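Local coordinates for cytosolic IMP-GMP specific 5'-nucleotidase (Legionella pneumophila subsp. pneumophila, PDB 4OHF), which probably hydrolyses purine nucleoside 5'-monophosphates such as IMP and GMP to nucleoside and phosphate, using magnesium bound in a HAD-type active site, at residues 28-33 / 431-436; 246-251 / 304-309; 328-333 / 408-413. All blocks are in the same frame, centred on the assembly; numbering follows the deposited sequence.

In the fold
Five of the six segments follow strands of the mixed HAD-type core sheet: 19-22, 240-243, 298-302, 319-323 and 429-431. Contact 1 spans nearly the whole chain and encloses the other two, which follow one another in series. Contact 2 joins the chain leaving strand 240-243 to the loop after strand 298-302, beside the magnesium site. Contact 3 ties helix 327-336 to the chain leading into hairpin 411-416. Centre to centre, contact 1 lies about 19 Å from contact 2 and 17 Å from contact 3, where Glu432 packs on Gly328; contacts 2 and 3 are about 25 Å apart. Thus the catalytic centre and the neighbourhood of the GMP pocket share one core.

Contact 1: residues 28-33 / 431-436; sequences LIRYNS and MEKLSD
Leu28 and Leu434 bring the two backbones closest, with their CA atoms 6.5 Å apart, and the chains diverge toward Arg30 and Lys433. The Leu434 methyl CD2 lies against Leu28 CA (3.7 Å), with Leu28 CD1 at 4.0 Å; the two side chains cross at a slant. In the second pair, Lys433 CD sits 3.7 Å above the centre of the Arg30 guanidinium plane. The lysine runs straight through chi2 and chi3 and then bends at chi4 (-53°), which carries NZ toward Asp436 OD2 (3.2 Å) and away from Arg30 NH2 (5.5 Å). Arg30 NE forms a salt bridge with Glu188, so the like charges are probably well compensated. The backbone N-H of Lys433 donates to Asp436 OD1 (N to OD1 3.1 Å) from above the carboxylate plane. Glu432, Lys433 and Asp436 form a salt-bridge network, its Glu432 leg long, at the start of helix 434-438. Leu28 ends helix 24-28, its side chain about 8 Å from the bound magnesium. Leu22 of strand 19-22 touches both leucines, helices 189-200 and 213-224 pack on Leu28, and strand 30-31 pairs with strand 185-186.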
loop_
_atom_site.group_PDB
_atom_site.type_symbol
_atom_site.label_atom_id
_atom_site.label_comp_id
_atom_site.label_asym_id
_atom_site.label_seq_id
_atom_site.Cartn_x
_atom_site.Cartn_y
_atom_site.Cartn_z
ATOM N N LEU B 28 -18.687 -27.083 15.249
ATOM C CA LEU B 28 -19.078 -28.481 15.456
ATOM C C LEU B 28 -19.379 -28.767 16.917
ATOM O O LEU B 28 -20.300 -29.518 17.227
ATOM C CB LEU B 28 -17.972 -29.433 14.999
ATOM C CG LEU B 28 -18.132 -30.913 15.358
ATOM C CD1 LEU B 28 -19.418 -31.494 14.765
ATOM C CD2 LEU B 28 -16.923 -31.659 14.832
ATOM N N ILE B 29 -18.582 -28.191 17.811
ATOM C CA ILE B 29 -18.778 -28.379 19.241
ATOM C C ILE B 29 -19.256 -27.074 19.876
ATOM O O ILE B 29 -18.568 -26.059 19.831
ATOM C CB ILE B 29 -17.472 -28.844 19.891
ATOM C CG1 ILE B 29 -17.170 -30.264 19.412
ATOM C CG2 ILE B 29 -17.576 -28.796 21.406
ATOM C CD1 ILE B 29 -15.841 -30.813 19.890
ATOM N N ARG B 30 -20.442 -27.098 20.468
ATOM C CA ARG B 30 -20.990 -25.881 21.071
ATOM C C ARG B 30 -20.476 -25.558 22.479
ATOM O O ARG B 30 -20.255 -26.445 23.306
ATOM C CB ARG B 30 -22.523 -25.946 21.070
ATOM C CG ARG B 30 -23.189 -24.888 20.195
ATOM C CD ARG B 30 -24.185 -25.471 19.216
ATOM N NE ARG B 30 -25.274 -26.200 19.871
ATOM C CZ ARG B 30 -26.152 -25.677 20.722
ATOM N NH1 ARG B 30 -26.091 -24.393 21.048
ATOM N NH2 ARG B 30 -27.093 -26.451 21.252
ATOM N N TYR B 31 -20.269 -24.270 22.728
ATOM C CA TYR B 31 -19.804 -23.789 24.022
ATOM C C TYR B 31 -20.823 -22.852 24.639
ATOM O O TYR B 31 -21.581 -22.185 23.937
ATOM C CB TYR B 31 -18.489 -23.013 23.884
ATOM C CG TYR B 31 -17.252 -23.863 23.709
ATOM C CD1 TYR B 31 -16.497 -24.258 24.809
ATOM C CD2 TYR B 31 -16.818 -24.243 22.439
ATOM C CE1 TYR B 31 -15.335 -25.007 24.652
ATOM C CE2 TYR B 31 -15.665 -24.989 22.273
ATOM C CZ TYR B 31 -14.928 -25.369 23.385
ATOM O OH TYR B 31 -13.787 -26.119 23.231
ATOM N N ASN B 32 -20.824 -22.810 25.962
ATOM C CA ASN B 32 -21.696 -21.920 26.709
ATOM C C ASN B 32 -21.064 -20.527 26.567
ATOM O O ASN B 32 -20.086 -20.206 27.254
ATOM C CB ASN B 32 -21.707 -22.346 28.172
ATOM C CG ASN B 32 -22.635 -21.516 29.005
ATOM O OD1 ASN B 32 -22.496 -20.289 29.100
ATOM N ND2 ASN B 32 -23.602 -22.179 29.622
ATOM N N SER B 33 -21.614 -19.711 25.671
ATOM C CA SER B 33 -21.075 -18.382 25.402
ATOM C C SER B 33 -20.744 -17.498 26.597
ATOM O O SER B 33 -19.637 -16.972 26.689
ATOM C CB SER B 33 -22.006 -17.617 24.461
ATOM O OG SER B 33 -21.899 -18.098 23.136
ATOM N N MET B 431 -26.616 -19.891 9.894
ATOM C CA MET B 431 -27.654 -20.402 10.769
ATOM C C MET B 431 -27.185 -20.197 12.200
ATOM O O MET B 431 -26.018 -19.916 12.433
ATOM C CB MET B 431 -27.872 -21.894 10.487
ATOM C CG MET B 431 -26.590 -22.789 10.502
ATOM S SD MET B 431 -25.576 -22.886 8.954
ATOM C CE MET B 431 -26.757 -22.564 7.814
ATOM N N GLU B 432 -28.082 -20.322 13.165
ATOM C CA GLU B 432 -27.663 -20.140 14.539
ATOM C C GLU B 432 -26.715 -21.250 14.980
ATOM O O GLU B 432 -25.811 -21.005 15.775
ATOM C CB GLU B 432 -28.869 -20.095 15.463
ATOM C CG GLU B 432 -28.507 -20.285 16.919
ATOM C CD GLU B 432 -29.723 -20.532 17.783
ATOM O OE1 GLU B 432 -30.691 -21.143 17.273
ATOM O OE2 GLU B 432 -29.706 -20.133 18.966
ATOM N N LYS B 433 -26.919 -22.468 14.483
ATOM C CA LYS B 433 -26.044 -23.582 14.843
ATOM C C LYS B 433 -26.015 -24.675 13.774
ATOM O O LYS B 433 -26.956 -24.850 13.009
ATOM C CB LYS B 433 -26.457 -24.180 16.202
ATOM C CG LYS B 433 -27.876 -24.729 16.255
ATOM C CD LYS B 433 -28.173 -25.342 17.608
ATOM C CE LYS B 433 -29.594 -25.857 17.664
ATOM N NZ LYS B 433 -30.503 -24.754 17.260
ATOM N N LEU B 434 -24.919 -25.413 13.741
ATOM C CA LEU B 434 -24.696 -26.471 12.767
ATOM C C LEU B 434 -25.828 -27.488 12.557
ATOM O O LEU B 434 -26.107 -27.886 11.413
ATOM C CB LEU B 434 -23.416 -27.203 13.138
ATOM C CG LEU B 434 -22.910 -28.289 12.201
ATOM C CD1 LEU B 434 -22.609 -27.717 10.792
ATOM C CD2 LEU B 434 -21.658 -28.863 12.823
ATOM N N SER B 435 -26.477 -27.922 13.635
ATOM C CA SER B 435 -27.543 -28.904 13.482
ATOM C C SER B 435 -28.693 -28.293 12.677
ATOM O O SER B 435 -29.527 -29.012 12.124
ATOM C CB SER B 435 -28.034 -29.399 14.854
ATOM O OG SER B 435 -28.677 -28.371 15.586
ATOM N N ASP B 436 -28.745 -26.965 12.615
ATOM C CA ASP B 436 -29.786 -26.312 11.827
ATOM C C ASP B 436 -29.535 -26.763 10.385
ATOM O O ASP B 436 -30.431 -27.238 9.693
ATOM C CB ASP B 436 -29.695 -24.782 11.942
ATOM C CG ASP B 436 -30.154 -24.263 13.308
ATOM O OD1 ASP B 436 -29.882 -23.072 13.622
ATOM O OD2 ASP B 436 -30.785 -25.042 14.067
#

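Contact 2: residues 246-251 / 304-309; sequences NKPRFF and HIYGDI. With PO4 (phosphate ion), chain H.
Lys247 crosses the ring of Tyr306 at a slant, and following it outward traces most of the contact. Its CB starts 3.5 Å from Tyr306 CE1, approaching the ring obliquely. CG passes more loosely, 4.1 Å from Tyr306 OH, and CD lies 3.7 Å from Tyr306 CZ. CE passes 3.4 Å from O4 of the bound phosphate. A bend at chi3 (-66°), followed by a fully extended chi4, delivers NZ to that phosphate, where it donates a hydrogen bond to O4 (2.8 Å). NZ has further polar partners in Leu208 O and Tyr300 OH, plus a weak bond to the magnesium ligand Asp23; the Tyr306 hydroxyl is itself hydrogen-bonded to Tyr300 OH. With several polar partners, the ammonium group would be limited in its movement.

The inner part of the tyrosine packs on Pro248, whose CB lies 3.5 Å from Tyr306 CB. A cis peptide bond precedes this proline, consistent with Lys247 CB lying by CE1 and CZ of the tyrosine while Pro248 CB lies by its CB and CG. Beyond them Phe251 CE1 reaches Tyr306 CE2 at 3.9 Å, with the ring planes inclined at 54°, an oblique aromatic pair.

The phosphate, probably from the crystallisation liquor, is also bonded by Asp25 N, Thr209 OG1 and Asn210 N. This setting agrees with the phosphate site of HAD enzymes, in which Lys247 would be the motif III lysine. In the fold, the contact bridges the chain after strand 240-243 and the loop between strand 298-302 and helix 309-315; Leu312 of that helix covers Pro248, Phe251 and Tyr306, while Leu208 of strand 204-208 packs on Phe251.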
loop_
_atom_site.group_PDB
_atom_site.type_symbol
_atom_site.label_atom_id
_atom_site.label_comp_id
_atom_site.label_asym_id
_atom_site.label_seq_id
_atom_site.Cartn_x
_atom_site.Cartn_y
_atom_site.Cartn_z
ATOM N N ASN B 246 -4.098 -23.405 11.745
ATOM C CA ASN B 246 -3.521 -22.084 11.563
ATOM C C ASN B 246 -4.324 -21.257 10.541
ATOM O O ASN B 246 -3.779 -20.721 9.572
ATOM C CB ASN B 246 -2.051 -22.205 11.136
ATOM C CG ASN B 246 -1.263 -20.923 11.360
ATOM O OD1 ASN B 246 -0.066 -20.878 11.098
ATOM N ND2 ASN B 246 -1.928 -19.876 11.852
ATOM N N LYS B 247 -5.629 -21.175 10.763
ATOM C CA LYS B 247 -6.494 -20.374 9.912
ATOM C C LYS B 247 -6.285 -18.926 10.383
ATOM O O LYS B 247 -5.951 -18.682 11.545
ATOM C CB LYS B 247 -7.952 -20.790 10.113
ATOM C CG LYS B 247 -8.278 -22.188 9.626
ATOM C CD LYS B 247 -9.677 -22.635 10.075
ATOM C CE LYS B 247 -9.736 -22.795 11.605
ATOM N NZ LYS B 247 -11.068 -23.237 12.108
ATOM N N PRO B 248 -6.516 -17.946 9.508
ATOM C CA PRO B 248 -6.964 -18.064 8.123
ATOM C C PRO B 248 -5.881 -18.490 7.142
ATOM O O PRO B 248 -6.186 -18.953 6.032
ATOM C CB PRO B 248 -7.474 -16.664 7.818
ATOM C CG PRO B 248 -6.499 -15.816 8.580
ATOM C CD PRO B 248 -6.400 -16.536 9.909
ATOM N N ARG B 249 -4.622 -18.332 7.537
ATOM C CA ARG B 249 -3.512 -18.674 6.652
ATOM C C ARG B 249 -3.629 -20.050 6.026
ATOM O O ARG B 249 -3.120 -20.271 4.924
ATOM C CB ARG B 249 -2.168 -18.515 7.373
ATOM C CG ARG B 249 -1.711 -17.068 7.446
ATOM C CD ARG B 249 -0.245 -16.940 7.814
ATOM N NE ARG B 249 -0.006 -17.271 9.207
ATOM C CZ ARG B 249 1.147 -17.072 9.835
ATOM N NH1 ARG B 249 1.259 -17.408 11.119
ATOM N NH2 ARG B 249 2.181 -16.542 9.189
ATOM N N PHE B 250 -4.291 -20.982 6.702
ATOM C CA PHE B 250 -4.460 -22.307 6.119
ATOM C C PHE B 250 -5.133 -22.188 4.740
ATOM O O PHE B 250 -4.808 -22.917 3.804
ATOM C CB PHE B 250 -5.345 -23.185 6.994
ATOM C CG PHE B 250 -5.738 -24.495 6.340
ATOM C CD1 PHE B 250 -5.020 -25.670 6.596
ATOM C CD2 PHE B 250 -6.810 -24.551 5.452
ATOM C CE1 PHE B 250 -5.364 -26.877 5.978
ATOM C CE2 PHE B 250 -7.160 -25.742 4.833
ATOM C CZ PHE B 250 -6.429 -26.914 5.097
ATOM N N PHE B 251 -6.090 -21.276 4.634
ATOM C CA PHE B 251 -6.832 -21.071 3.405
ATOM C C PHE B 251 -6.042 -20.435 2.264
ATOM O O PHE B 251 -6.202 -20.828 1.119
ATOM C CB PHE B 251 -8.071 -20.216 3.687
ATOM C CG PHE B 251 -9.040 -20.851 4.628
ATOM C CD1 PHE B 251 -9.224 -20.344 5.910
ATOM C CD2 PHE B 251 -9.762 -21.972 4.241
ATOM C CE1 PHE B 251 -10.116 -20.945 6.794
ATOM C CE2 PHE B 251 -10.652 -22.581 5.111
ATOM C CZ PHE B 251 -10.832 -22.066 6.393
ATOM N N HIS B 304 -16.729 -17.520 13.019
ATOM C CA HIS B 304 -16.343 -16.110 12.983
ATOM C C HIS B 304 -15.585 -15.757 11.709
ATOM O O HIS B 304 -14.869 -16.591 11.180
ATOM C CB HIS B 304 -15.521 -15.737 14.238
ATOM C CG HIS B 304 -16.347 -15.659 15.493
ATOM N ND1 HIS B 304 -16.694 -16.774 16.231
ATOM C CD2 HIS B 304 -16.952 -14.607 16.099
ATOM C CE1 HIS B 304 -17.479 -16.413 17.231
ATOM N NE2 HIS B 304 -17.651 -15.104 17.174
ATOM N N ILE B 305 -15.756 -14.529 11.216
ATOM C CA ILE B 305 -15.087 -14.094 9.988
ATOM C C ILE B 305 -13.601 -13.902 10.178
ATOM O O ILE B 305 -13.176 -13.127 11.031
ATOM C CB ILE B 305 -15.662 -12.768 9.445
ATOM C CG1 ILE B 305 -17.026 -13.002 8.800
ATOM C CG2 ILE B 305 -14.732 -12.187 8.392
ATOM C CD1 ILE B 305 -18.081 -13.420 9.756
ATOM N N TYR B 306 -12.813 -14.600 9.364
ATOM C CA TYR B 306 -11.346 -14.528 9.425
ATOM C C TYR B 306 -10.759 -13.221 8.895
ATOM O O TYR B 306 -10.151 -13.191 7.821
ATOM C CB TYR B 306 -10.728 -15.708 8.654
ATOM C CG TYR B 306 -10.874 -17.026 9.373
ATOM C CD1 TYR B 306 -10.113 -17.300 10.505
ATOM C CD2 TYR B 306 -11.832 -17.963 8.975
ATOM C CE1 TYR B 306 -10.300 -18.467 11.235
ATOM C CE2 TYR B 306 -12.033 -19.141 9.703
ATOM C CZ TYR B 306 -11.259 -19.379 10.837
ATOM O OH TYR B 306 -11.448 -20.506 11.599
ATOM N N GLY B 307 -10.936 -12.145 9.650
ATOM C CA GLY B 307 -10.399 -10.869 9.231
ATOM C C GLY B 307 -10.796 -10.457 7.828
ATOM O O GLY B 307 -11.984 -10.270 7.549
ATOM N N ASP B 308 -9.809 -10.326 6.939
ATOM C CA ASP B 308 -10.062 -9.896 5.563
ATOM C C ASP B 308 -10.761 -10.925 4.684
ATOM O O ASP B 308 -10.175 -11.937 4.293
ATOM C CB ASP B 308 -8.759 -9.464 4.892
ATOM C CG ASP B 308 -8.983 -8.921 3.490
ATOM O OD1 ASP B 308 -9.850 -8.034 3.325
ATOM O OD2 ASP B 308 -8.291 -9.375 2.553
ATOM N N ILE B 309 -12.016 -10.627 4.359
ATOM C CA ILE B 309 -12.855 -11.494 3.546
ATOM C C ILE B 309 -12.359 -11.585 2.106
ATOM O O ILE B 309 -12.461 -12.628 1.469
ATOM C CB ILE B 309 -14.318 -10.980 3.551
ATOM C CG1 ILE B 309 -14.773 -10.718 4.992
ATOM C CG2 ILE B 309 -15.233 -11.993 2.890
ATOM C CD1 ILE B 309 -16.203 -10.210 5.119
HETATM P P PO4 H . -11.275 -23.945 16.051
HETATM O O1 PO4 H . -10.343 -23.748 17.194
HETATM O O2 PO4 H . -12.417 -23.015 16.163
HETATM O O3 PO4 H . -11.779 -25.345 16.058
HETATM O O4 PO4 H . -10.559 -23.667 14.780
#

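Contact 3: residues 328-333 / 408-413; sequences GEEIAS and RVFRAG
A helix-borne carboxylate anchors the chain just before a small beta hairpin here: Glu330 of helix 327-336 holds the backbone at Val409 by one hydrogen bond, shortly before hairpin strands 411-412 and 415-416. Val409 N donates to Glu330 OE2 over 2.7 Å, and the angle of 169° at the hydrogen shows a nearly straight bond. The donor stands above the carboxylate, 51° out of its plane. The bend of the glutamate chain at chi2 (-96°) turns the carboxylate toward this N-H.

Both oxygens lie near Arg408. OE2, which takes the hydrogen bond, is 3.2 Å from Arg408 CA and 3.4 Å from Arg408 CB, while OE1 is 3.6 Å from Arg408 CG. OE1 additionally meets the edge of the Phe410 ring, near its plane and 3.5 Å from CD2, so that it faces the ring's C-H rim. Val409 adds an apolar flank, its CB 3.8 Å from Glu330 CD. Three consecutive residues thus wrap round one buried carboxylate.

The guanidinium of Arg408 leads away, but its NE remains 5.5 Å from Glu330 OE1; with the backbone donor, this positive charge may ease the cost of burying an anion. Arg411 NH1 makes a salt bridge with Asp456 of the third subunit, so the same short chain segment also takes part in the assembly.

Phe410 also packs on Ala420 of helix 418-426, the helix that carries the GMP-binding Tyr421, and its side chain lies about 9 Å from that of the tyrosine. The contact is thus a side-chain-to-backbone anchor that docks a hairpin approach on a core helix, next to the helix that bears Tyr421 of the GMP pocket.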
loop_
_atom_site.group_PDB
_atom_site.type_symbol
_atom_site.label_atom_id
_atom_site.label_comp_id
_atom_site.label_asym_id
_atom_site.label_seq_id
_atom_site.Cartn_x
_atom_site.Cartn_y
_atom_site.Cartn_z
ATOM N N GLY B 328 -29.660 -16.576 17.880
ATOM C CA GLY B 328 -30.616 -17.079 18.849
ATOM C C GLY B 328 -31.404 -15.936 19.472
ATOM O O GLY B 328 -32.611 -15.767 19.226
ATOM N N GLU B 329 -30.721 -15.122 20.267
ATOM C CA GLU B 329 -31.395 -14.009 20.903
ATOM C C GLU B 329 -31.934 -12.926 19.962
ATOM O O GLU B 329 -32.988 -12.366 20.235
ATOM C CB GLU B 329 -30.506 -13.413 21.992
ATOM C CG GLU B 329 -30.888 -13.949 23.362
ATOM C CD GLU B 329 -32.430 -13.941 23.580
ATOM O OE1 GLU B 329 -33.057 -12.854 23.458
ATOM O OE2 GLU B 329 -33.017 -15.018 23.867
ATOM N N GLU B 330 -31.253 -12.636 18.856
ATOM C CA GLU B 330 -31.756 -11.625 17.923
ATOM C C GLU B 330 -33.146 -12.007 17.419
ATOM O O GLU B 330 -34.072 -11.208 17.463
ATOM C CB GLU B 330 -30.832 -11.488 16.718
ATOM C CG GLU B 330 -29.576 -10.696 16.968
ATOM C CD GLU B 330 -29.701 -9.246 16.547
ATOM O OE1 GLU B 330 -30.044 -8.985 15.375
ATOM O OE2 GLU B 330 -29.440 -8.371 17.394
ATOM N N ILE B 331 -33.286 -13.233 16.925
ATOM C CA ILE B 331 -34.574 -13.700 16.425
ATOM C C ILE B 331 -35.596 -13.639 17.559
ATOM O O ILE B 331 -36.685 -13.086 17.400
ATOM C CB ILE B 331 -34.511 -15.175 15.933
ATOM C CG1 ILE B 331 -33.324 -15.383 14.989
ATOM C CG2 ILE B 331 -35.823 -15.544 15.235
ATOM C CD1 ILE B 331 -33.495 -14.773 13.646
ATOM N N ALA B 332 -35.234 -14.210 18.703
ATOM C CA ALA B 332 -36.129 -14.233 19.858
ATOM C C ALA B 332 -36.606 -12.828 20.172
ATOM O O ALA B 332 -37.770 -12.623 20.510
ATOM C CB ALA B 332 -35.429 -14.842 21.071
ATOM N N SER B 333 -35.704 -11.863 20.055
ATOM C CA SER B 333 -36.059 -10.479 20.316
ATOM C C SER B 333 -36.903 -9.819 19.218
ATOM O O SER B 333 -37.765 -8.998 19.508
ATOM C CB SER B 333 -34.798 -9.652 20.562
ATOM O OG SER B 333 -34.238 -9.975 21.822
ATOM N N ARG B 408 -29.508 -3.961 17.853
ATOM C CA ARG B 408 -29.275 -5.228 17.150
ATOM C C ARG B 408 -27.902 -5.467 16.555
ATOM O O ARG B 408 -27.192 -4.536 16.166
ATOM C CB ARG B 408 -30.303 -5.404 16.036
ATOM C CG ARG B 408 -31.620 -5.947 16.517
ATOM C CD ARG B 408 -32.674 -5.901 15.441
ATOM N NE ARG B 408 -33.413 -4.652 15.500
ATOM C CZ ARG B 408 -34.444 -4.375 14.714
ATOM N NH1 ARG B 408 -34.837 -5.270 13.812
ATOM N NH2 ARG B 408 -35.085 -3.218 14.834
ATOM N N VAL B 409 -27.546 -6.742 16.474
ATOM C CA VAL B 409 -26.272 -7.147 15.908
ATOM C C VAL B 409 -26.266 -6.918 14.403
ATOM O O VAL B 409 -25.269 -6.450 13.860
ATOM C CB VAL B 409 -25.996 -8.651 16.175
ATOM C CG1 VAL B 409 -24.846 -9.137 15.328
ATOM C CG2 VAL B 409 -25.687 -8.868 17.646
ATOM N N PHE B 410 -27.379 -7.232 13.737
ATOM C CA PHE B 410 -27.464 -7.106 12.283
ATOM C C PHE B 410 -27.950 -5.768 11.733
ATOM O O PHE B 410 -27.846 -5.512 10.532
ATOM C CB PHE B 410 -28.331 -8.238 11.711
ATOM C CG PHE B 410 -27.704 -9.614 11.829
ATOM C CD1 PHE B 410 -26.962 -10.153 10.774
ATOM C CD2 PHE B 410 -27.859 -10.376 12.990
ATOM C CE1 PHE B 410 -26.397 -11.413 10.874
ATOM C CE2 PHE B 410 -27.292 -11.642 13.094
ATOM C CZ PHE B 410 -26.560 -12.163 12.039
ATOM N N ARG B 411 -28.468 -4.903 12.593
ATOM C CA ARG B 411 -28.966 -3.610 12.121
ATOM C C ARG B 411 -28.236 -2.434 12.736
ATOM O O ARG B 411 -27.940 -2.443 13.923
ATOM C CB ARG B 411 -30.473 -3.481 12.407
ATOM C CG ARG B 411 -31.362 -4.428 11.611
ATOM C CD ARG B 411 -31.362 -4.113 10.115
ATOM N NE ARG B 411 -30.820 -5.220 9.320
ATOM C CZ ARG B 411 -31.473 -6.346 9.021
ATOM N NH1 ARG B 411 -32.718 -6.530 9.451
ATOM N NH2 ARG B 411 -30.884 -7.287 8.280
ATOM N N ALA B 412 -27.928 -1.443 11.902
ATOM C CA ALA B 412 -27.257 -0.211 12.325
ATOM C C ALA B 412 -28.218 0.913 11.941
ATOM O O ALA B 412 -27.978 1.683 11.011
ATOM C CB ALA B 412 -25.945 -0.047 11.598
ATOM N N GLY B 413 -29.314 1.004 12.675
ATOM C CA GLY B 413 -30.317 1.999 12.377
ATOM C C GLY B 413 -31.356 1.263 11.561
ATOM O O GLY B 413 -31.843 0.190 11.965
#